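Local structure of DNA polymerase III, beta subunit (Thermotoga maritima, 1VPK) at residues I26-A34 and K208-N219; F127-S135 and R233-V244. The protein probably serves as the sliding clamp of replication, a ring-shaped head-to-tail homodimer around DNA that tethers polymerases and other proteins to the template. All coordinates share one frame; numbering follows the deposited sequence. Where two conformers were deposited one is given.

Contact 1. Residues I26-A34 and K208-N219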
loop_
_atom_site.group_PDB
_atom_site.type_symbol
_atom_site.label_atom_id
_atom_site.label_comp_id
_atom_site.label_asym_id
_atom_site.label_seq_id
_atom_site.Cartn_x
_atom_site.Cartn_y
_atom_site.Cartn_z
ATOM N N ILE A 26 2.572 -23.977 -6.409
ATOM C CA ILE A 26 1.295 -23.269 -6.347
ATOM C C ILE A 26 1.456 -21.842 -6.863
ATOM O O ILE A 26 0.664 -21.385 -7.668
ATOM C CB ILE A 26 0.719 -23.304 -4.909
ATOM C CG1 ILE A 26 0.259 -24.733 -4.564
ATOM C CG2 ILE A 26 -0.364 -22.243 -4.697
ATOM C CD1 ILE A 26 -0.924 -25.168 -5.259
ATOM N N THR A 27 2.470 -21.137 -6.357
ATOM C CA THR A 27 2.747 -19.763 -6.740
ATOM C C THR A 27 2.982 -19.644 -8.227
ATOM O O THR A 27 2.449 -18.738 -8.889
ATOM C CB THR A 27 3.990 -19.232 -5.964
ATOM O OG1 THR A 27 3.684 -19.258 -4.571
ATOM C CG2 THR A 27 4.319 -17.821 -6.312
ATOM N N ILE A 28 3.771 -20.561 -8.759
ATOM C CA ILE A 28 4.092 -20.539 -10.170
ATOM C C ILE A 28 2.884 -20.693 -11.074
ATOM O O ILE A 28 2.786 -20.014 -12.104
ATOM C CB ILE A 28 5.125 -21.619 -10.522
ATOM C CG1 ILE A 28 6.451 -21.152 -9.998
ATOM C CG2 ILE A 28 5.201 -21.849 -12.073
ATOM C CD1 ILE A 28 7.541 -22.202 -9.957
ATOM N N ALA A 29 2.000 -21.613 -10.718
ATOM C CA ALA A 29 0.755 -21.850 -11.449
ATOM C C ALA A 29 -0.322 -20.796 -11.291
ATOM O O ALA A 29 -1.212 -20.707 -12.148
ATOM C CB ALA A 29 0.188 -23.224 -11.065
ATOM N N SER A 30 -0.233 -19.984 -10.241
ATOM C CA SER A 30 -1.334 -19.167 -9.791
ATOM C C SER A 30 -1.818 -18.121 -10.780
ATOM O O SER A 30 -2.986 -17.821 -10.770
ATOM C CB SER A 30 -1.033 -18.481 -8.449
ATOM O OG SER A 30 0.048 -17.623 -8.598
ATOM N N LYS A 31 -0.941 -17.595 -11.644
ATOM C CA LYS A 31 -1.369 -16.515 -12.513
ATOM C C LYS A 31 -1.988 -17.012 -13.844
ATOM O O LYS A 31 -2.342 -16.219 -14.723
ATOM C CB LYS A 31 -0.251 -15.489 -12.717
ATOM C CG LYS A 31 0.086 -14.711 -11.434
ATOM C CD LYS A 31 0.656 -13.363 -11.763
ATOM C CE LYS A 31 0.789 -12.380 -10.565
ATOM N NZ LYS A 31 1.136 -10.996 -11.182
ATOM N N ALA A 32 -2.141 -18.312 -13.974
ATOM C CA ALA A 32 -2.864 -18.926 -15.081
ATOM C C ALA A 32 -4.334 -19.224 -14.666
ATOM O O ALA A 32 -5.134 -19.654 -15.483
ATOM C CB ALA A 32 -2.188 -20.162 -15.518
ATOM N N LEU A 33 -4.700 -18.984 -13.419
ATOM C CA LEU A 33 -6.104 -19.229 -12.987
ATOM C C LEU A 33 -7.069 -18.258 -13.677
ATOM O O LEU A 33 -6.695 -17.102 -13.931
ATOM C CB LEU A 33 -6.229 -19.053 -11.476
ATOM C CG LEU A 33 -5.468 -20.018 -10.545
ATOM C CD1 LEU A 33 -5.443 -19.500 -9.132
ATOM C CD2 LEU A 33 -6.155 -21.330 -10.548
ATOM N N ALA A 34 -8.308 -18.718 -13.950
ATOM C CA ALA A 34 -9.394 -17.834 -14.393
ATOM C C ALA A 34 -9.992 -17.063 -13.218
ATOM O O ALA A 34 -9.810 -17.428 -12.076
ATOM C CB ALA A 34 -10.483 -18.645 -15.065
ATOM N N LYS A 208 -2.373 -11.086 -19.933
ATOM C CA LYS A 208 -2.565 -12.130 -18.928
ATOM C C LYS A 208 -1.531 -13.280 -19.085
ATOM O O LYS A 208 -0.966 -13.740 -18.102
ATOM C CB LYS A 208 -4.004 -12.653 -18.897
ATOM C CG LYS A 208 -4.159 -13.762 -17.835
ATOM C CD LYS A 208 -5.322 -13.669 -16.908
ATOM C CE LYS A 208 -5.418 -14.949 -16.039
ATOM N NZ LYS A 208 -6.748 -15.503 -16.051
ATOM N N SER A 209 -1.243 -13.680 -20.321
ATOM C CA SER A 209 -0.263 -14.717 -20.580
ATOM C C SER A 209 1.125 -14.261 -20.132
ATOM O O SER A 209 1.849 -14.999 -19.487
ATOM C CB SER A 209 -0.238 -15.100 -22.056
ATOM O OG SER A 209 -1.354 -15.876 -22.425
ATOM N N MET A 210 1.443 -13.012 -20.434
ATOM C CA MET A 210 2.723 -12.399 -20.091
ATOM C C MET A 210 3.016 -12.214 -18.623
ATOM O O MET A 210 4.169 -12.352 -18.209
ATOM C CB MET A 210 2.856 -11.067 -20.848
ATOM C CG MET A 210 3.037 -11.278 -22.343
ATOM S SD MET A 210 4.487 -12.248 -22.777
ATOM C CE MET A 210 5.887 -11.277 -22.167
ATOM N N LYS A 211 1.972 -11.949 -17.837
ATOM C CA LYS A 211 2.064 -11.927 -16.390
ATOM C C LYS A 211 2.358 -13.320 -15.798
ATOM O O LYS A 211 3.055 -13.463 -14.770
ATOM C CB LYS A 211 0.784 -11.325 -15.813
ATOM C CG LYS A 211 0.697 -9.797 -16.109
ATOM C CD LYS A 211 -0.517 -9.142 -15.447
ATOM C CE LYS A 211 -0.806 -7.637 -15.877
ATOM N NZ LYS A 211 -2.327 -7.368 -15.788
ATOM N N GLU A 212 1.869 -14.356 -16.462
ATOM C CA GLU A 212 2.230 -15.698 -16.055
ATOM C C GLU A 212 3.691 -15.949 -16.457
ATOM O O GLU A 212 4.424 -16.544 -15.696
ATOM C CB GLU A 212 1.259 -16.756 -16.621
ATOM C CG GLU A 212 1.661 -18.192 -16.331
ATOM C CD GLU A 212 1.893 -18.542 -14.855
ATOM O OE1 GLU A 212 1.459 -17.850 -13.899
ATOM O OE2 GLU A 212 2.476 -19.607 -14.636
ATOM N N VAL A 213 4.115 -15.478 -17.622
ATOM C CA VAL A 213 5.520 -15.637 -18.044
ATOM C C VAL A 213 6.436 -15.046 -16.972
ATOM O O VAL A 213 7.368 -15.726 -16.493
ATOM C CB VAL A 213 5.776 -15.008 -19.444
ATOM C CG1 VAL A 213 7.254 -14.906 -19.756
ATOM C CG2 VAL A 213 5.108 -15.864 -20.514
ATOM N N GLN A 214 6.102 -13.824 -16.544
ATOM C CA GLN A 214 6.868 -13.107 -15.553
ATOM C C GLN A 214 6.871 -13.889 -14.229
ATOM O O GLN A 214 7.884 -13.965 -13.519
ATOM C CB GLN A 214 6.236 -11.760 -15.276
ATOM C CG GLN A 214 6.634 -10.631 -16.135
ATOM C CD GLN A 214 6.299 -9.315 -15.435
ATOM O OE1 GLN A 214 5.127 -9.049 -15.114
ATOM N NE2 GLN A 214 7.321 -8.520 -15.151
ATOM N N ASN A 215 5.716 -14.439 -13.882
ATOM C CA ASN A 215 5.554 -15.199 -12.644
ATOM C C ASN A 215 6.476 -16.420 -12.647
ATOM O O ASN A 215 7.143 -16.745 -11.653
ATOM C CB ASN A 215 4.089 -15.641 -12.526
ATOM C CG ASN A 215 3.785 -16.276 -11.217
ATOM O OD1 ASN A 215 4.113 -15.735 -10.164
ATOM N ND2 ASN A 215 3.128 -17.425 -11.260
ATOM N N VAL A 216 6.500 -17.096 -13.785
ATOM C CA VAL A 216 7.378 -18.255 -13.986
ATOM C C VAL A 216 8.873 -17.875 -13.783
ATOM O O VAL A 216 9.597 -18.478 -12.948
ATOM C CB VAL A 216 7.159 -18.867 -15.408
ATOM C CG1 VAL A 216 8.217 -19.899 -15.725
ATOM C CG2 VAL A 216 5.826 -19.528 -15.460
ATOM N N LEU A 217 9.272 -16.827 -14.475
ATOM C CA LEU A 217 10.664 -16.351 -14.464
ATOM C C LEU A 217 11.083 -15.876 -13.083
ATOM O O LEU A 217 12.218 -16.131 -12.651
ATOM C CB LEU A 217 10.849 -15.238 -15.489
ATOM C CG LEU A 217 10.569 -15.574 -16.947
ATOM C CD1 LEU A 217 10.592 -14.341 -17.810
ATOM C CD2 LEU A 217 11.535 -16.625 -17.509
ATOM N N ASP A 218 10.184 -15.174 -12.388
ATOM C CA ASP A 218 10.471 -14.704 -11.043
ATOM C C ASP A 218 10.536 -15.848 -10.065
ATOM O O ASP A 218 11.087 -15.654 -8.996
ATOM C CB ASP A 218 9.475 -13.627 -10.549
ATOM C CG ASP A 218 9.559 -12.295 -11.368
ATOM O OD1 ASP A 218 10.621 -11.992 -11.984
ATOM O OD2 ASP A 218 8.543 -11.549 -11.402
ATOM N N ASN A 219 10.039 -17.037 -10.420
ATOM C CA ASN A 219 10.024 -18.166 -9.496
ATOM C C ASN A 219 10.758 -19.407 -9.939
ATOM O O ASN A 219 10.544 -20.474 -9.394
ATOM C CB ASN A 219 8.570 -18.520 -9.128
ATOM C CG ASN A 219 7.936 -17.464 -8.317
ATOM O OD1 ASN A 219 8.107 -17.421 -7.126
ATOM N ND2 ASN A 219 7.244 -16.579 -8.953
HETATM O O HOH W 1 -1.579 -13.942 -15.518
HETATM O O HOH W 2 3.512 -11.783 -12.961
#

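Contact 2. Residues F127-S135 and R233-V244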
loop_
_atom_site.group_PDB
_atom_site.type_symbol
_atom_site.label_atom_id
_atom_site.label_comp_id
_atom_site.label_asym_id
_atom_site.label_seq_id
_atom_site.Cartn_x
_atom_site.Cartn_y
_atom_site.Cartn_z
ATOM N N PHE A 127 -12.118 -30.093 -16.060
ATOM C CA PHE A 127 -10.841 -29.461 -16.144
ATOM C C PHE A 127 -10.026 -30.115 -17.284
ATOM O O PHE A 127 -9.747 -31.305 -17.256
ATOM C CB PHE A 127 -10.073 -29.556 -14.822
ATOM C CG PHE A 127 -8.954 -28.624 -14.739
ATOM C CD1 PHE A 127 -7.754 -28.883 -15.413
ATOM C CD2 PHE A 127 -9.053 -27.470 -13.993
ATOM C CE1 PHE A 127 -6.701 -28.009 -15.343
ATOM C CE2 PHE A 127 -8.007 -26.613 -13.921
ATOM C CZ PHE A 127 -6.833 -26.879 -14.603
ATOM N N PRO A 128 -9.649 -29.340 -18.267
ATOM C CA PRO A 128 -9.026 -29.910 -19.460
ATOM C C PRO A 128 -7.557 -30.359 -19.314
ATOM O O PRO A 128 -6.830 -29.899 -18.438
ATOM C CB PRO A 128 -9.095 -28.753 -20.417
ATOM C CG PRO A 128 -8.905 -27.560 -19.534
ATOM C CD PRO A 128 -9.742 -27.868 -18.350
ATOM N N GLU A 129 -7.129 -31.258 -20.196
ATOM C CA GLU A 129 -5.704 -31.620 -20.312
ATOM C C GLU A 129 -4.910 -30.434 -20.854
ATOM O O GLU A 129 -5.332 -29.790 -21.816
ATOM C CB GLU A 129 -5.514 -32.825 -21.263
ATOM C CG GLU A 129 -5.881 -34.170 -20.649
ATOM C CD GLU A 129 -4.969 -34.547 -19.469
ATOM O OE1 GLU A 129 -3.880 -33.934 -19.330
ATOM O OE2 GLU A 129 -5.341 -35.453 -18.688
ATOM N N ILE A 130 -3.766 -30.139 -20.235
ATOM C CA ILE A 130 -2.906 -29.057 -20.697
ATOM C C ILE A 130 -1.759 -29.692 -21.489
ATOM O O ILE A 130 -0.982 -30.491 -20.952
ATOM C CB ILE A 130 -2.394 -28.240 -19.537
ATOM C CG1 ILE A 130 -3.599 -27.600 -18.803
ATOM C CG2 ILE A 130 -1.359 -27.192 -20.031
ATOM C CD1 ILE A 130 -3.184 -26.905 -17.582
ATOM N N THR A 131 -1.674 -29.371 -22.768
ATOM C CA THR A 131 -0.628 -29.962 -23.606
ATOM C C THR A 131 0.247 -28.909 -24.288
ATOM O O THR A 131 -0.206 -27.791 -24.579
ATOM C CB THR A 131 -1.179 -30.905 -24.679
ATOM O OG1 THR A 131 -1.837 -30.144 -25.695
ATOM C CG2 THR A 131 -2.151 -31.939 -24.075
ATOM N N PRO A 132 1.526 -29.273 -24.516
ATOM C CA PRO A 132 2.477 -28.295 -25.015
ATOM C C PRO A 132 2.286 -27.990 -26.492
ATOM O O PRO A 132 1.562 -28.683 -27.198
ATOM C CB PRO A 132 3.845 -28.973 -24.767
ATOM C CG PRO A 132 3.579 -30.198 -23.962
ATOM C CD PRO A 132 2.178 -30.580 -24.263
ATOM N N ALA A 133 2.977 -26.948 -26.937
ATOM C CA ALA A 133 3.021 -26.607 -28.346
ATOM C C ALA A 133 3.661 -27.771 -29.107
ATOM O O ALA A 133 4.412 -28.563 -28.553
ATOM C CB ALA A 133 3.789 -25.377 -28.538
ATOM N N GLU A 134 3.368 -27.833 -30.392
ATOM C CA GLU A 134 3.918 -28.830 -31.284
ATOM C C GLU A 134 5.289 -28.362 -31.697
ATOM O O GLU A 134 5.754 -27.310 -31.242
ATOM C CB GLU A 134 3.044 -28.952 -32.534
ATOM C CG GLU A 134 1.585 -29.193 -32.234
ATOM C CD GLU A 134 1.265 -30.636 -32.088
ATOM O OE1 GLU A 134 0.982 -31.238 -33.134
ATOM O OE2 GLU A 134 1.281 -31.164 -30.951
ATOM N N SER A 135 5.928 -29.149 -32.569
ATOM C CA SER A 135 7.191 -28.758 -33.177
ATOM C C SER A 135 7.012 -27.470 -33.936
ATOM O O SER A 135 5.973 -27.243 -34.563
ATOM C CB SER A 135 7.657 -29.815 -34.162
ATOM O OG SER A 135 6.661 -29.975 -35.146
ATOM N N ARG A 233 0.469 -21.843 -30.722
ATOM C CA ARG A 233 0.774 -21.786 -29.323
ATOM C C ARG A 233 2.255 -21.654 -29.061
ATOM O O ARG A 233 3.078 -22.107 -29.860
ATOM C CB ARG A 233 0.279 -23.078 -28.667
ATOM C CG ARG A 233 -1.206 -23.270 -28.827
ATOM C CD ARG A 233 -1.753 -23.983 -27.646
ATOM N NE ARG A 233 -1.409 -25.389 -27.689
ATOM C CZ ARG A 233 -1.740 -26.259 -26.731
ATOM N NH1 ARG A 233 -2.393 -25.868 -25.629
ATOM N NH2 ARG A 233 -1.389 -27.535 -26.866
ATOM N N VAL A 234 2.575 -21.059 -27.927
ATOM C CA VAL A 234 3.940 -20.910 -27.442
ATOM C C VAL A 234 4.008 -21.643 -26.079
ATOM O O VAL A 234 3.193 -21.369 -25.172
ATOM C CB VAL A 234 4.268 -19.431 -27.242
ATOM C CG1 VAL A 234 5.689 -19.215 -26.635
ATOM C CG2 VAL A 234 4.151 -18.688 -28.557
ATOM N N SER A 235 4.971 -22.557 -25.958
ATOM C CA SER A 235 5.320 -23.192 -24.711
ATOM C C SER A 235 6.543 -22.488 -24.177
ATOM O O SER A 235 7.486 -22.232 -24.924
ATOM C CB SER A 235 5.638 -24.681 -24.898
ATOM O OG SER A 235 4.452 -25.453 -25.127
ATOM N N LEU A 236 6.512 -22.194 -22.888
ATOM C CA LEU A 236 7.644 -21.743 -22.124
ATOM C C LEU A 236 7.860 -22.802 -21.042
ATOM O O LEU A 236 6.982 -23.015 -20.194
ATOM C CB LEU A 236 7.321 -20.403 -21.484
ATOM C CG LEU A 236 8.473 -19.603 -20.896
ATOM C CD1 LEU A 236 8.792 -18.429 -21.828
ATOM C CD2 LEU A 236 8.107 -19.074 -19.543
ATOM N N SER A 237 9.007 -23.468 -21.092
ATOM C CA SER A 237 9.274 -24.657 -20.280
ATOM C C SER A 237 10.509 -24.452 -19.410
ATOM O O SER A 237 11.549 -23.937 -19.888
ATOM C CB SER A 237 9.590 -25.852 -21.202
ATOM O OG SER A 237 8.456 -26.226 -21.963
ATOM N N THR A 238 10.396 -24.882 -18.156
ATOM C CA THR A 238 11.539 -25.157 -17.303
ATOM C C THR A 238 11.582 -26.682 -17.088
ATOM O O THR A 238 10.826 -27.430 -17.704
ATOM C CB THR A 238 11.445 -24.429 -15.940
ATOM O OG1 THR A 238 10.441 -25.044 -15.117
ATOM C CG2 THR A 238 11.097 -22.950 -16.136
ATOM N N ASN A 239 12.520 -27.121 -16.250
ATOM C CA ASN A 239 12.666 -28.499 -15.792
ATOM C C ASN A 239 11.327 -29.145 -15.380
ATOM O O ASN A 239 10.982 -30.233 -15.862
ATOM C CB ASN A 239 13.599 -28.431 -14.562
ATOM C CG ASN A 239 14.170 -29.751 -14.162
ATOM O OD1 ASN A 239 14.684 -30.510 -14.997
ATOM N ND2 ASN A 239 14.157 -30.018 -12.850
ATOM N N ASP A 240 10.565 -28.419 -14.556
ATOM C CA ASP A 240 9.428 -28.947 -13.770
ATOM C C ASP A 240 8.077 -28.341 -14.161
ATOM O O ASP A 240 7.048 -28.794 -13.659
ATOM C CB ASP A 240 9.596 -28.547 -12.301
ATOM C CG ASP A 240 10.599 -29.325 -11.570
ATOM O OD1 ASP A 240 11.081 -30.377 -12.055
ATOM O OD2 ASP A 240 10.925 -28.856 -10.455
ATOM N N VAL A 241 8.091 -27.311 -15.009
ATOM C CA VAL A 241 6.935 -26.476 -15.297
ATOM C C VAL A 241 6.771 -26.256 -16.793
ATOM O O VAL A 241 7.641 -25.690 -17.464
ATOM C CB VAL A 241 6.974 -25.106 -14.523
ATOM C CG1 VAL A 241 5.644 -24.348 -14.679
ATOM C CG2 VAL A 241 7.208 -25.343 -13.060
ATOM N N GLU A 242 5.635 -26.723 -17.322
ATOM C CA GLU A 242 5.241 -26.433 -18.705
ATOM C C GLU A 242 4.151 -25.395 -18.716
ATOM O O GLU A 242 3.066 -25.589 -18.136
ATOM C CB GLU A 242 4.731 -27.675 -19.402
ATOM C CG GLU A 242 5.814 -28.706 -19.653
ATOM C CD GLU A 242 6.740 -28.346 -20.831
ATOM O OE1 GLU A 242 6.290 -27.678 -21.811
ATOM O OE2 GLU A 242 7.920 -28.764 -20.769
ATOM N N THR A 243 4.437 -24.282 -19.390
ATOM C CA THR A 243 3.456 -23.243 -19.604
ATOM C C THR A 243 3.191 -23.143 -21.097
ATOM O O THR A 243 4.126 -23.038 -21.862
ATOM C CB THR A 243 3.962 -21.897 -19.041
ATOM O OG1 THR A 243 4.170 -22.030 -17.623
ATOM C CG2 THR A 243 2.975 -20.786 -19.281
ATOM N N VAL A 244 1.912 -23.143 -21.489
ATOM C CA VAL A 244 1.521 -23.073 -22.882
ATOM C C VAL A 244 0.493 -21.988 -23.022
ATOM O O VAL A 244 -0.424 -21.854 -22.199
ATOM C CB VAL A 244 1.017 -24.426 -23.469
ATOM C CG1 VAL A 244 -0.323 -24.865 -22.813
ATOM C CG2 VAL A 244 0.844 -24.320 -24.964
HETATM O O HOH W 3 -3.537 -27.564 -23.812
#

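Contact 1. Residues I26-A34 and K208-N219
Two helical segments, one from the N-terminal and one from the central domain of the clamp, meet where T27, I28 and K31 face E212, N215 and N219. With CG anti to the backbone N (chi1 -173°), N215 reaches across and gives T27 O a straight bond from ND2 (2.8 Å, 179° at the hydrogen) in its own amide plane. The same carbonyl also accepts S30 OG and S30 N, so three donors grip it. N215 ND2 bonds E212 OE1 as well (3.2 Å), tying the two central-domain side chains together. E212 OE2 comes within 2.6 Å of I28 O, so close for two oxygens that the acid probably carries a proton. K31 CB lies 3.1 Å from E212 OE1, which K31 N bonds only weakly, and the extended K31 chain runs over N215 to K211 O. The I28 side chain slides past N219 in the opposite direction, I28 CG1 lying 3.5 Å from N219 CB, while the N219 amide turns back to N215 O. K208 NZ bonds L33 O (2.7 Å) and pairs with D60; one water joins K31 O to K208 O, another K31 NZ to K211 O. Strands 63-68 and 241-246 lie beneath both segments, helix 87-91 flanks 26-34, and helix 143-153 packs on 208-219.

Contact 2. Residues F127-S135 and R233-V244
Hydrogen bonds join T131 and A133 of the irregular segment 127-135 to R233 and S235 of strand 233-237. S235 OG takes a nearly linear bond from A133 N (2.8 Å, 177° at the hydrogen), which fixes the loop backbone directly over the strand. Bends at chi2 and chi3 bring the R233 guanidinium alongside T131, and NH2 donates to T131 OG1 at 2.9 Å, the hydroxyl lying at the edge of the group and in its plane. That hydroxyl is set between the backbone N and the carbonyl carbon of its residue (chi1 72°), on the side facing the arginine. A water, also in the guanidinium plane, accepts from R233 NH1 and from T131 N, so side chain and solvent together hold the edge. T131 O sits over a face instead, 3.1 Å from R233 CZ, where the angles are too poor for a hydrogen bond to NH1 or NH2 but the carbonyl probably benefits from the positive charge.

Van der Waals contacts add to these. V244 CG2 lies above the same guanidinium face, offset toward its rim, and CG1 of this valine meets I130 CG2 at 3.8 Å, the two side chains sliding past each other in opposite directions. Carbon-to-oxygen contacts are made by the A133 methyl, 3.6 Å from R233 O, and by P132 CB, which lies 3.6 Å from S235 OG and comes near E242 OE1, itself held by S237 OG.

Beyond the segments, the D230 carboxylate receives both E134 N and R233 N, and A133 O accepts from R228 on the adjacent strand 224-229. The arrangement is that of an interdomain linker in a sliding clamp: an extended connection laid across an antiparallel strand pair and held by side chains of the strands, which meet both backbone and side chain of the linker.

From the N terminus the chain passes segment 26-34, then the linker 127-135, then 208-219 and finally 233-244, so the two contacts cross rather than nest. Contact 1 closes a loop of 173 residues and contact 2 one of 97; contact 1 joins the N-terminal domain to the central domain, contact 2 the linker between them to the central-domain strands. They work on opposite faces of the strand pair 233-237 and 241-246: V244, S235 and R233 turn to the linker, whereas V241, T243 and L236 face the helices. I28 CG2 packs on V241 CG1 at 3.6 Å, and V216 and E212 rest on T243. Helices, sheet and linker thus form successive layers at the domain boundary.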